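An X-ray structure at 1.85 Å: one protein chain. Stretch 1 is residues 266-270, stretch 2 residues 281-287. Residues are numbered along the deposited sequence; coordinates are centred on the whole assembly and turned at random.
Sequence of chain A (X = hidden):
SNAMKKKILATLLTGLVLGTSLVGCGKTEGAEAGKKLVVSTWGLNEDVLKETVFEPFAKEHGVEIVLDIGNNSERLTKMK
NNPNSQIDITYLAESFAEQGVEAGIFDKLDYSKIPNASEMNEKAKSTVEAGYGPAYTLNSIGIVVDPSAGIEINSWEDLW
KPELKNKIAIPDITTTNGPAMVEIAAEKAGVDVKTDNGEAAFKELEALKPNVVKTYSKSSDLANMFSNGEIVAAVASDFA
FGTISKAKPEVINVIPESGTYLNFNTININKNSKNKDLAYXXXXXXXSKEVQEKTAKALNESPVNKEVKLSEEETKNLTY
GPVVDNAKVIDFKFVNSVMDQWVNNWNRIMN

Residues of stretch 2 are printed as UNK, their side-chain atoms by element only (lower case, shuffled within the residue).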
# COMPACT_ATOMS: atom_id res chain seq x y z
N THR A 266 -7.12 -1.93 3.85
CA THR A 266 -7.94 -2.87 4.58
C THR A 266 -9.34 -2.35 4.83
O THR A 266 -9.61 -1.17 4.65
CB THR A 266 -7.31 -3.14 5.98
OG1 THR A 266 -7.39 -1.96 6.79
CG2 THR A 266 -5.85 -3.61 5.86
N ILE A 267 -10.23 -3.25 5.25
CA ILE A 267 -11.61 -2.86 5.60
C ILE A 267 -11.86 -3.31 7.03
O ILE A 267 -11.66 -4.48 7.37
CB ILE A 267 -12.69 -3.55 4.73
CG1 ILE A 267 -12.40 -3.40 3.25
CG2 ILE A 267 -14.10 -3.00 5.08
CD1 ILE A 267 -13.33 -4.21 2.35
N ASN A 268 -12.28 -2.36 7.86
CA ASN A 268 -12.60 -2.60 9.27
C ASN A 268 -14.07 -2.35 9.59
O ASN A 268 -14.76 -1.59 8.88
CB ASN A 268 -11.76 -1.66 10.13
CG ASN A 268 -10.40 -2.21 10.39
OD1 ASN A 268 -10.23 -3.02 11.31
ND2 ASN A 268 -9.40 -1.76 9.61
N ILE A 269 -14.54 -3.01 10.64
CA ILE A 269 -15.88 -2.81 11.13
C ILE A 269 -15.80 -1.85 12.32
O ILE A 269 -15.07 -2.09 13.28
CB ILE A 269 -16.57 -4.12 11.59
CG1 ILE A 269 -16.73 -5.08 10.41
CG2 ILE A 269 -17.94 -3.81 12.19
CD1 ILE A 269 -17.45 -6.40 10.76
N ASN A 270 -16.54 -0.75 12.25
CA ASN A 270 -16.54 0.21 13.35
C ASN A 270 -17.23 -0.34 14.59
O ASN A 270 -18.28 -0.95 14.52
CB ASN A 270 -17.15 1.54 12.93
CG ASN A 270 -16.37 2.20 11.85
OD1 ASN A 270 -16.19 1.63 10.77
ND2 ASN A 270 -15.89 3.42 12.11
N UNK A 281 -20.91 -9.56 6.27
CA UNK A 281 -21.29 -10.06 4.95
C UNK A 281 -20.59 -9.26 3.87
O UNK A 281 -20.11 -9.82 2.87
o UNK A 281 -25.58 -9.91 5.02
c UNK A 281 -23.56 -11.07 5.58
o UNK A 281 -25.76 -11.87 5.94
c UNK A 281 -22.82 -10.03 4.75
c UNK A 281 -25.08 -10.94 5.50
N UNK A 282 -20.50 -7.95 4.06
CA UNK A 282 -19.86 -7.12 3.07
C UNK A 282 -18.36 -7.39 2.95
O UNK A 282 -17.84 -7.46 1.82
c UNK A 282 -18.15 -4.38 2.37
c UNK A 282 -19.60 -3.70 0.14
c UNK A 282 -17.56 -3.63 1.36
c UNK A 282 -20.08 -5.63 3.33
c UNK A 282 -19.47 -4.78 2.27
c UNK A 282 -20.18 -4.44 1.14
c UNK A 282 -18.29 -3.29 0.25
N UNK A 283 -17.67 -7.55 4.07
CA UNK A 283 -16.22 -7.82 4.01
C UNK A 283 -15.98 -9.15 3.30
O UNK A 283 -15.10 -9.27 2.44
c UNK A 283 -14.08 -8.25 5.36
c UNK A 283 -15.56 -7.77 5.41
c UNK A 283 -15.67 -6.35 5.98
c UNK A 283 -15.05 -6.15 7.38
N UNK A 284 -16.79 -10.14 3.65
CA UNK A 284 -16.69 -11.46 3.02
C UNK A 284 -16.92 -11.34 1.51
O UNK A 284 -16.23 -11.98 0.70
c UNK A 284 -17.69 -12.44 3.63
n UNK A 284 -18.48 -14.49 2.66
c UNK A 284 -17.44 -13.86 3.18
o UNK A 284 -16.34 -14.38 3.32
N UNK A 285 -17.87 -10.49 1.12
CA UNK A 285 -18.15 -10.22 -0.28
C UNK A 285 -16.97 -9.54 -0.98
O UNK A 285 -16.57 -9.94 -2.09
c UNK A 285 -20.63 -8.50 -3.89
c UNK A 285 -19.38 -7.26 -1.74
o UNK A 285 -20.54 -6.45 -5.11
c UNK A 285 -20.28 -7.17 -3.97
c UNK A 285 -19.69 -8.61 -1.64
c UNK A 285 -19.65 -6.55 -2.90
c UNK A 285 -20.34 -9.22 -2.71
c UNK A 285 -19.42 -9.35 -0.35
N UNK A 286 -16.37 -8.55 -0.31
CA UNK A 286 -15.23 -7.81 -0.88
C UNK A 286 -14.01 -8.72 -1.15
O UNK A 286 -13.19 -8.44 -2.05
c UNK A 286 -14.84 -6.63 0.02
N UNK A 287 -13.91 -9.81 -0.38
CA UNK A 287 -12.83 -10.77 -0.49
C UNK A 287 -13.15 -11.92 -1.44
O UNK A 287 -12.28 -12.73 -1.74
c UNK A 287 -11.64 -11.06 3.34
c UNK A 287 -11.88 -10.39 1.94
c UNK A 287 -10.60 -9.78 1.42
c UNK A 287 -12.47 -11.35 0.90

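Position 281 carries three side-chain carbons in an unbranched run, the third bearing two oxygens, and this side chain is out of reach of stretch 1. A carboxylate at the end of a two-carbon spacer is glutamate, E281. It is exposed, a fitting place for a charged group.

At position 282 a single carbon leads into a ring of six carbons with no heteroatom attached. CA-to-CB points sideways, but the ring comes nearer the strand, and the methyl I267 CD1 lies at the ring edge, near its plane. Such a ring identifies phenylalanine, F282. Its chi1 is in t, and the ring carbon nearest the methyl is F282 CE2, 4.4 Å from I267 CD1. A purely hydrocarbon ring suits this buried site.

Position 283 has four carbons, forked at the first, with one arm two carbons long. CA-to-CB points toward the strand, and the CA atoms of I267 and 283 are 7.0 Å apart. The first carbon of the longer arm packs against I267, and its end carbon reaches I269 and the strand backbone. Branching at CB with unequal arms gives isoleucine, I283. I283 CG1 packs 3.8 Å from I267 CG2, while the extended arm (m, t) carries I283 CD1 to 3.6 Å from I269 CG1 and 3.8 Å from the backbone atom I267 O. One aliphatic side chain thus packs against two strand side chains, those of I267 and I269.

Position 284 shows two carbons, the second bearing one oxygen and one nitrogen, all out of reach of stretch 1: an amide on a short stem, hence asparagine, N284. It is partly exposed, and its OD1 is hydrogen-bonded elsewhere in the structure.

At position 285 one carbon precedes a six-carbon ring bearing an oxygen, and it too misses the strand. This is the phenol of tyrosine, Y285; its partly exposed setting accommodates a polar-tipped ring, whose OH is hydrogen-bonded elsewhere.

Position 286 has a single side-chain carbon, CB, which points toward the strand and lies 3.7 Å from I267 CD1, a close fit for a small methyl; it is alanine, A286.

Position 287 has four carbons, forked at the second, and makes no contact with stretch 1: leucine, L287. It is buried, as suits an apolar side chain.

The helix runs nearly antiparallel to the strand, at 167°, with 9.5 Å between axes at closest approach. Helical hydrogen bonds such as A286 N to F282 O, 2.8 Å, hold the backbone so that 282, 283 and 286 can reach the strand. I267 touches all three, and I269 adds a contact with I283. N268, between them, points its CB away. No hydrogen bond crosses the contact; apolar packing joins the two stretches, burying 218 Å² in all.

Stretch 2, residues 281-287: EFINYAL
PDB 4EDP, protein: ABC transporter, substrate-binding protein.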